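Local coordinates for tRNA threonylcarbamoyladenosine biosynthesis protein TsaB (Pseudomonas aeruginosa, PDB 5BR9) that probably takes part, as a TsaB-type protein, in making the threonylcarbamoyladenosine modification at position 37 of transfer RNAs, at residues L99-R113 / L192-A206. Residues are numbered along the deposited sequence; the frame is centred on the assembly and turned at random.
Sequences LAVSDLAILAQRAYR and LLPHAEDLLSLAGFA
Ile106 and Leu199 pack together where helices 103-113 and 196-206 cross steeply, at 104°, in the interface between the two lobes of this ASKHA (actin-like ATPase) fold: helix 196-206 packs on edge strand 99-101 of one sheet, helix 103-113 against the other sheet. Small and branched apolar residues suit this buried crossing. Ile106 CD1 lies 3.7 Å from Leu199 CD1, a methyl that also presses on Val101 CB. Leu202 CD1 lies 3.5 Å from Ala105 C, where a short side chain leaves room, while Leu99 extends its methyls to Ala203 and Ala206.

Charges meet near the N-terminal end of helix 196-206. Asp198 is a knob among Ile106, Gln109, Arg110 and Arg113, and Arg113 grips it side-on in a salt bridge of two nearly straight bonds, in the guanidinium plane and on the syn lone pairs: NH2 to OD2 at 2.8 Å, and NE to OD1 at a doubtfully short 2.5 Å. Bends at chi3 (56°) and chi4 (81°) together present NE and NH2. Glu197 OE1, over one guanidinium face, adds only a long charge attraction. Gln109 instead spends its amide on Met143 and Gly141.

Arg110, extended from CG to NE and salt-bridged to Glu114, slides its flat guanidinium between Leu192 CD1 and His195 CD2, on opposite faces. His195 also N-caps helix 196-206, its ND1 accepting from Glu197 N. Arg110 NH1 gives a bent hydrogen bond to Leu193 O, 2.8 Å away, from above the carbonyl plane.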
ATOM      1  N   LEU A  99       0.252   4.251 -14.741  1.00 25.26           N
ATOM      2  CA  LEU A  99       1.553   4.439 -15.362  1.00 23.71           C
ATOM      3  C   LEU A  99       2.663   4.401 -14.309  1.00 26.60           C
ATOM      4  O   LEU A  99       2.834   5.344 -13.541  1.00 27.88           O
ATOM      5  CB  LEU A  99       1.588   5.782 -16.098  1.00 30.59           C
ATOM      6  CG  LEU A  99       0.675   5.923 -17.313  1.00 32.07           C
ATOM      7  CD1 LEU A  99       0.447   7.379 -17.679  1.00 28.95           C
ATOM      8  CD2 LEU A  99       1.311   5.197 -18.476  1.00 31.34           C
ATOM      9  N   ALA A 100       3.419   3.309 -14.276  1.00 30.43           N
ATOM     10  CA  ALA A 100       4.542   3.195 -13.359  1.00 28.67           C
ATOM     11  C   ALA A 100       5.759   3.912 -13.969  1.00 28.28           C
ATOM     12  O   ALA A 100       6.123   3.671 -15.109  1.00 24.99           O
ATOM     13  CB  ALA A 100       4.853   1.740 -13.084  1.00 24.67           C
ATOM     14  N   VAL A 101       6.364   4.822 -13.216  1.00 21.32           N
ATOM     15  CA  VAL A 101       7.479   5.605 -13.715  1.00 20.47           C
ATOM     16  C   VAL A 101       8.629   5.561 -12.717  1.00 28.66           C
ATOM     17  O   VAL A 101       8.438   5.716 -11.500  1.00 24.01           O
ATOM     18  CB  VAL A 101       7.061   7.063 -13.993  1.00 27.16           C
ATOM     19  CG1 VAL A 101       8.252   7.888 -14.427  1.00 23.79           C
ATOM     20  CG2 VAL A 101       5.958   7.123 -15.038  1.00 30.43           C
ATOM     21  N   SER A 102       9.826   5.351 -13.243  1.00 20.13           N
ATOM     22  CA  SER A 102      11.002   5.265 -12.414  1.00 19.95           C
ATOM     23  C   SER A 102      11.324   6.571 -11.721  1.00 18.84           C
ATOM     24  O   SER A 102      11.342   7.621 -12.342  1.00 24.70           O
ATOM     25  CB  SER A 102      12.214   4.830 -13.256  1.00 19.49           C
ATOM     26  OG  SER A 102      13.390   5.029 -12.510  1.00 21.88           O
ATOM     27  N   ASP A 103      11.655   6.492 -10.436  1.00 25.63           N
ATOM     28  CA  ASP A 103      12.092   7.668  -9.718  1.00 24.44           C
ATOM     29  C   ASP A 103      13.470   8.180 -10.146  1.00 24.99           C
ATOM     30  O   ASP A 103      13.766   9.360  -9.967  1.00 25.43           O
ATOM     31  CB  ASP A 103      12.062   7.399  -8.220  1.00 20.48           C
ATOM     32  CG  ASP A 103      10.655   7.586  -7.647  1.00 26.99           C
ATOM     33  OD1 ASP A 103       9.963   6.594  -7.375  1.00 25.65           O
ATOM     34  OD2 ASP A 103      10.243   8.746  -7.471  1.00 28.12           O
ATOM     35  N   LEU A 104      14.301   7.312 -10.720  1.00 25.38           N
ATOM     36  CA  LEU A 104      15.575   7.760 -11.306  1.00 21.38           C
ATOM     37  C   LEU A 104      15.293   8.648 -12.533  1.00 21.14           C
ATOM     38  O   LEU A 104      15.894   9.719 -12.693  1.00 24.63           O
ATOM     39  CB  LEU A 104      16.459   6.541 -11.686  1.00 20.66           C
ATOM     40  CG  LEU A 104      16.987   5.712 -10.494  1.00 25.82           C
ATOM     41  CD1 LEU A 104      17.466   4.335 -10.908  1.00 20.00           C
ATOM     42  CD2 LEU A 104      18.109   6.446  -9.735  1.00 19.54           C
ATOM     43  N   ALA A 105      14.348   8.225 -13.376  1.00 25.97           N
ATOM     44  CA  ALA A 105      13.914   9.054 -14.513  1.00 22.99           C
ATOM     45  C   ALA A 105      13.331  10.369 -14.021  1.00 30.88           C
ATOM     46  O   ALA A 105      13.642  11.432 -14.571  1.00 26.02           O
ATOM     47  CB  ALA A 105      12.891   8.310 -15.389  1.00 17.39           C
ATOM     48  N   ILE A 106      12.517  10.312 -12.967  1.00 18.14           N
ATOM     49  CA  ILE A 106      11.891  11.537 -12.484  1.00 27.77           C
ATOM     50  C   ILE A 106      12.958  12.549 -12.051  1.00 24.02           C
ATOM     51  O   ILE A 106      12.868  13.746 -12.366  1.00 22.85           O
ATOM     52  CB  ILE A 106      10.901  11.242 -11.351  1.00 24.91           C
ATOM     53  CG1 ILE A 106       9.780  10.344 -11.862  1.00 20.50           C
ATOM     54  CG2 ILE A 106      10.333  12.535 -10.812  1.00 22.84           C
ATOM     55  CD1 ILE A 106       8.948   9.738 -10.745  1.00 22.73           C
ATOM     56  N   LEU A 107      13.959  12.065 -11.320  1.00 25.60           N
ATOM     57  CA  LEU A 107      15.112  12.883 -10.938  1.00 26.22           C
ATOM     58  C   LEU A 107      15.796  13.504 -12.152  1.00 21.00           C
ATOM     59  O   LEU A 107      16.229  14.641 -12.112  1.00 25.97           O
ATOM     60  CB  LEU A 107      16.150  12.044 -10.214  1.00 26.92           C
ATOM     61  CG  LEU A 107      16.025  11.763  -8.736  1.00 32.45           C
ATOM     62  CD1 LEU A 107      17.262  10.938  -8.337  1.00 25.35           C
ATOM     63  CD2 LEU A 107      15.935  13.075  -7.979  1.00 26.70           C
ATOM     64  N   ALA A 108      15.972  12.697 -13.193  1.00 22.09           N
ATOM     65  CA  ALA A 108      16.646  13.130 -14.402  1.00 19.62           C
ATOM     66  C   ALA A 108      15.828  14.234 -15.058  1.00 23.00           C
ATOM     67  O   ALA A 108      16.367  15.272 -15.422  1.00 27.15           O
ATOM     68  CB  ALA A 108      16.839  11.964 -15.346  1.00 19.10           C
ATOM     69  N   GLN A 109      14.519  14.011 -15.164  1.00 24.97           N
ATOM     70  CA  GLN A 109      13.634  14.983 -15.780  1.00 27.41           C
ATOM     71  C   GLN A 109      13.652  16.266 -14.953  1.00 32.53           C
ATOM     72  O   GLN A 109      13.659  17.373 -15.512  1.00 33.46           O
ATOM     73  CB  GLN A 109      12.204  14.454 -15.895  1.00 31.95           C
ATOM     74  CG  GLN A 109      11.335  15.296 -16.830  1.00 28.99           C
ATOM     75  CD  GLN A 109      11.718  15.082 -18.281  1.00 25.63           C
ATOM     76  OE1 GLN A 109      12.187  14.009 -18.647  1.00 27.21           O
ATOM     77  NE2 GLN A 109      11.538  16.101 -19.107  1.00 27.76           N
ATOM     78  N   ARG A 110      13.677  16.128 -13.627  1.00 22.22           N
ATOM     79  CA  ARG A 110      13.748  17.321 -12.777  1.00 23.90           C
ATOM     80  C   ARG A 110      15.052  18.088 -12.954  1.00 31.38           C
ATOM     81  O   ARG A 110      15.052  19.321 -13.046  1.00 38.05           O
ATOM     82  CB  ARG A 110      13.581  16.963 -11.305  1.00 28.28           C
ATOM     83  CG  ARG A 110      13.685  18.182 -10.397  1.00 28.84           C
ATOM     84  CD  ARG A 110      13.187  17.904  -9.007  1.00 27.06           C
ATOM     85  NE  ARG A 110      13.141  19.129  -8.212  1.00 31.37           N
ATOM     86  CZ  ARG A 110      12.812  19.176  -6.927  1.00 35.12           C
ATOM     87  NH1 ARG A 110      12.489  18.062  -6.278  1.00 33.83           N
ATOM     88  NH2 ARG A 110      12.800  20.336  -6.293  1.00 35.95           N
ATOM     89  N   ALA A 111      16.165  17.361 -13.022  1.00 23.60           N
ATOM     90  CA  ALA A 111      17.458  18.016 -13.188  1.00 29.47           C
ATOM     91  C   ALA A 111      17.512  18.715 -14.554  1.00 23.84           C
ATOM     92  O   ALA A 111      18.111  19.779 -14.705  1.00 27.71           O
ATOM     93  CB  ALA A 111      18.591  17.021 -13.026  1.00 22.81           C
ATOM     94  N   TYR A 112      16.885  18.098 -15.547  1.00 29.94           N
ATOM     95  CA  TYR A 112      16.795  18.713 -16.855  1.00 26.85           C
ATOM     96  C   TYR A 112      16.007  20.023 -16.773  1.00 29.45           C
ATOM     97  O   TYR A 112      16.469  21.059 -17.242  1.00 31.75           O
ATOM     98  CB  TYR A 112      16.144  17.767 -17.859  1.00 26.37           C
ATOM     99  CG  TYR A 112      15.735  18.497 -19.116  1.00 31.62           C
ATOM    100  CD1 TYR A 112      16.697  19.050 -19.965  1.00 35.44           C
ATOM    101  CD2 TYR A 112      14.386  18.677 -19.438  1.00 31.13           C
ATOM    102  CE1 TYR A 112      16.329  19.749 -21.110  1.00 33.68           C
ATOM    103  CE2 TYR A 112      14.008  19.384 -20.595  1.00 28.70           C
ATOM    104  CZ  TYR A 112      14.990  19.906 -21.422  1.00 35.09           C
ATOM    105  OH  TYR A 112      14.640  20.593 -22.562  1.00 48.82           O
ATOM    106  N   ARG A 113      14.830  19.978 -16.152  1.00 30.39           N
ATOM    107  CA  ARG A 113      13.988  21.164 -16.049  1.00 30.02           C
ATOM    108  C   ARG A 113      14.660  22.286 -15.255  1.00 38.36           C
ATOM    109  O   ARG A 113      14.565  23.460 -15.620  1.00 42.88           O
ATOM    110  CB  ARG A 113      12.638  20.818 -15.410  1.00 31.69           C
ATOM    111  CG  ARG A 113      11.727  22.018 -15.192  1.00 35.91           C
ATOM    112  CD  ARG A 113      10.372  21.595 -14.645  1.00 42.98           C
ATOM    113  NE  ARG A 113      10.468  20.811 -13.407  1.00 42.31           N
ATOM    114  CZ  ARG A 113      10.630  21.343 -12.199  1.00 40.66           C
ATOM    115  NH1 ARG A 113      10.729  22.660 -12.063  1.00 38.91           N
ATOM    116  NH2 ARG A 113      10.688  20.562 -11.130  1.00 38.54           N
ATOM    117  N   LEU A 192      18.785  16.488  -4.290  1.00 32.12           N
ATOM    118  CA  LEU A 192      17.616  16.519  -5.182  1.00 28.83           C
ATOM    119  C   LEU A 192      16.729  15.280  -5.063  1.00 26.50           C
ATOM    120  O   LEU A 192      17.212  14.137  -5.078  1.00 27.07           O
ATOM    121  CB  LEU A 192      18.052  16.677  -6.642  1.00 31.06           C
ATOM    122  CG  LEU A 192      16.928  17.165  -7.558  1.00 31.98           C
ATOM    123  CD1 LEU A 192      16.598  18.657  -7.287  1.00 20.62           C
ATOM    124  CD2 LEU A 192      17.282  16.902  -9.019  1.00 24.72           C
ATOM    125  N   LEU A 193      15.427  15.529  -4.980  1.00 23.02           N
ATOM    126  CA  LEU A 193      14.416  14.505  -4.776  1.00 24.53           C
ATOM    127  C   LEU A 193      13.432  14.490  -5.964  1.00 25.72           C
ATOM    128  O   LEU A 193      13.393  15.437  -6.736  1.00 23.38           O
ATOM    129  CB  LEU A 193      13.674  14.763  -3.452  1.00 26.30           C
ATOM    130  CG  LEU A 193      14.510  14.733  -2.162  1.00 25.64           C
ATOM    131  CD1 LEU A 193      13.638  14.976  -0.930  1.00 20.83           C
ATOM    132  CD2 LEU A 193      15.261  13.392  -2.028  1.00 23.01           C
ATOM    133  N   PRO A 194      12.678  13.388  -6.139  1.00 27.08           N
ATOM    134  CA  PRO A 194      11.626  13.316  -7.156  1.00 29.89           C
ATOM    135  C   PRO A 194      10.540  14.364  -6.937  1.00 28.59           C
ATOM    136  O   PRO A 194      10.283  14.730  -5.812  1.00 35.25           O
ATOM    137  CB  PRO A 194      11.057  11.907  -6.974  1.00 29.69           C
ATOM    138  CG  PRO A 194      12.163  11.137  -6.395  1.00 29.57           C
ATOM    139  CD  PRO A 194      12.878  12.083  -5.479  1.00 26.71           C
ATOM    140  N   HIS A 195       9.922  14.834  -8.009  1.00 29.43           N
ATOM    141  CA  HIS A 195       8.881  15.851  -7.934  1.00 25.62           C
ATOM    142  C   HIS A 195       7.748  15.432  -8.893  1.00 29.56           C
ATOM    143  O   HIS A 195       7.998  15.094 -10.057  1.00 30.12           O
ATOM    144  CB  HIS A 195       9.477  17.205  -8.300  1.00 27.91           C
ATOM    145  CG  HIS A 195       8.638  18.379  -7.930  1.00 33.93           C
ATOM    146  ND1 HIS A 195       7.352  18.556  -8.394  1.00 40.28           N
ATOM    147  CD2 HIS A 195       8.926  19.479  -7.195  1.00 34.17           C
ATOM    148  CE1 HIS A 195       6.867  19.690  -7.920  1.00 32.75           C
ATOM    149  NE2 HIS A 195       7.807  20.275  -7.198  1.00 30.83           N
ATOM    150  N   ALA A 196       6.513  15.415  -8.405  1.00 30.67           N
ATOM    151  CA  ALA A 196       5.378  14.973  -9.216  1.00 28.35           C
ATOM    152  C   ALA A 196       5.232  15.773 -10.514  1.00 29.55           C
ATOM    153  O   ALA A 196       4.721  15.259 -11.516  1.00 27.86           O
ATOM    154  CB  ALA A 196       4.102  15.050  -8.410  1.00 27.79           C
ATOM    155  N   GLU A 197       5.678  17.024 -10.502  1.00 19.87           N
ATOM    156  CA  GLU A 197       5.651  17.844 -11.720  1.00 28.79           C
ATOM    157  C   GLU A 197       6.440  17.188 -12.861  1.00 27.34           C
ATOM    158  O   GLU A 197       6.022  17.191 -14.024  1.00 26.43           O
ATOM    159  CB  GLU A 197       6.197  19.241 -11.446  1.00 31.31           C
ATOM    160  CG  GLU A 197       6.311  20.085 -12.703  1.00 47.00           C
ATOM    161  CD  GLU A 197       6.783  21.501 -12.441  1.00 59.04           C
ATOM    162  OE1 GLU A 197       7.051  21.847 -11.271  1.00 63.29           O
ATOM    163  OE2 GLU A 197       6.884  22.270 -13.418  1.00 66.18           O
ATOM    164  N   ASP A 198       7.589  16.618 -12.527  1.00 23.11           N
ATOM    165  CA  ASP A 198       8.431  15.987 -13.539  1.00 28.80           C
ATOM    166  C   ASP A 198       7.965  14.559 -13.824  1.00 30.48           C
ATOM    167  O   ASP A 198       8.107  14.065 -14.951  1.00 24.25           O
ATOM    168  CB  ASP A 198       9.889  16.045 -13.093  1.00 25.98           C
ATOM    169  CG  ASP A 198      10.313  17.466 -12.761  1.00 33.85           C
ATOM    170  OD1 ASP A 198      10.407  18.297 -13.700  1.00 31.10           O
ATOM    171  OD2 ASP A 198      10.502  17.768 -11.562  1.00 35.82           O
ATOM    172  N   LEU A 199       7.371  13.921 -12.815  1.00 24.41           N
ATOM    173  CA  LEU A 199       6.664  12.656 -13.026  1.00 25.20           C
ATOM    174  C   LEU A 199       5.555  12.855 -14.056  1.00 24.12           C
ATOM    175  O   LEU A 199       5.373  12.037 -14.955  1.00 24.55           O
ATOM    176  CB  LEU A 199       6.074  12.141 -11.716  1.00 21.58           C
ATOM    177  CG  LEU A 199       5.025  11.026 -11.809  1.00 19.70           C
ATOM    178  CD1 LEU A 199       5.620   9.810 -12.449  1.00 16.78           C
ATOM    179  CD2 LEU A 199       4.533  10.676 -10.412  1.00 21.31           C
ATOM    180  N   LEU A 200       4.837  13.967 -13.921  1.00 25.16           N
ATOM    181  CA  LEU A 200       3.750  14.331 -14.831  1.00 24.80           C
ATOM    182  C   LEU A 200       4.255  14.499 -16.272  1.00 24.93           C
ATOM    183  O   LEU A 200       3.637  13.997 -17.209  1.00 29.51           O
ATOM    184  CB  LEU A 200       3.068  15.613 -14.339  1.00 23.27           C
ATOM    185  CG  LEU A 200       1.812  16.049 -15.083  1.00 31.16           C
ATOM    186  CD1 LEU A 200       0.705  15.006 -14.967  1.00 32.83           C
ATOM    187  CD2 LEU A 200       1.333  17.402 -14.548  1.00 30.38           C
ATOM    188  N   SER A 201       5.391  15.165 -16.450  1.00 26.24           N
ATOM    189  CA  SER A 201       6.016  15.261 -17.776  1.00 20.98           C
ATOM    190  C   SER A 201       6.260  13.880 -18.391  1.00 26.09           C
ATOM    191  O   SER A 201       5.857  13.604 -19.537  1.00 30.67           O
ATOM    192  CB  SER A 201       7.343  16.017 -17.692  1.00 27.37           C
ATOM    193  OG  SER A 201       7.135  17.319 -17.175  1.00 37.87           O
ATOM    194  N   LEU A 202       6.893  13.007 -17.615  1.00 23.37           N
ATOM    195  CA  LEU A 202       7.215  11.650 -18.071  1.00 26.33           C
ATOM    196  C   LEU A 202       5.944  10.837 -18.376  1.00 27.10           C
ATOM    197  O   LEU A 202       5.882  10.134 -19.391  1.00 31.93           O
ATOM    198  CB  LEU A 202       8.096  10.937 -17.023  1.00 26.53           C
ATOM    199  CG  LEU A 202       9.502  11.556 -16.917  1.00 27.77           C
ATOM    200  CD1 LEU A 202      10.338  11.016 -15.728  1.00 17.53           C
ATOM    201  CD2 LEU A 202      10.254  11.333 -18.224  1.00 24.15           C
ATOM    202  N   ALA A 203       4.929  10.955 -17.517  1.00 25.27           N
ATOM    203  CA  ALA A 203       3.645  10.297 -17.748  1.00 24.10           C
ATOM    204  C   ALA A 203       3.008  10.737 -19.081  1.00 28.61           C
ATOM    205  O   ALA A 203       2.422   9.917 -19.792  1.00 29.05           O
ATOM    206  CB  ALA A 203       2.698  10.578 -16.603  1.00 19.83           C
ATOM    207  N   GLY A 204       3.118  12.026 -19.408  1.00 23.17           N
ATOM    208  CA  GLY A 204       2.636  12.532 -20.691  1.00 24.60           C
ATOM    209  C   GLY A 204       3.264  11.832 -21.896  1.00 26.53           C
ATOM    210  O   GLY A 204       2.564  11.425 -22.829  1.00 30.31           O
ATOM    211  N   PHE A 205       4.583  11.653 -21.863  1.00 23.45           N
ATOM    212  CA  PHE A 205       5.259  10.950 -22.946  1.00 26.13           C
ATOM    213  C   PHE A 205       4.801   9.486 -22.987  1.00 27.53           C
ATOM    214  O   PHE A 205       4.503   8.947 -24.055  1.00 27.78           O
ATOM    215  CB  PHE A 205       6.791  11.047 -22.805  1.00 26.54           C
ATOM    216  CG  PHE A 205       7.336  12.439 -23.050  1.00 29.25           C
ATOM    217  CD1 PHE A 205       7.410  12.956 -24.347  1.00 30.71           C
ATOM    218  CD2 PHE A 205       7.771  13.231 -21.991  1.00 23.38           C
ATOM    219  CE1 PHE A 205       7.895  14.237 -24.575  1.00 28.95           C
ATOM    220  CE2 PHE A 205       8.261  14.517 -22.213  1.00 26.55           C
ATOM    221  CZ  PHE A 205       8.333  15.023 -23.503  1.00 23.79           C
ATOM    222  N   ALA A 206       4.717   8.859 -21.821  1.00 20.81           N
ATOM    223  CA  ALA A 206       4.349   7.452 -21.734  1.00 20.64           C
ATOM    224  C   ALA A 206       2.907   7.232 -22.173  1.00 27.73           C
ATOM    225  O   ALA A 206       2.598   6.273 -22.889  1.00 31.26           O
ATOM    226  CB  ALA A 206       4.565   6.934 -20.290  1.00 18.24           C
TER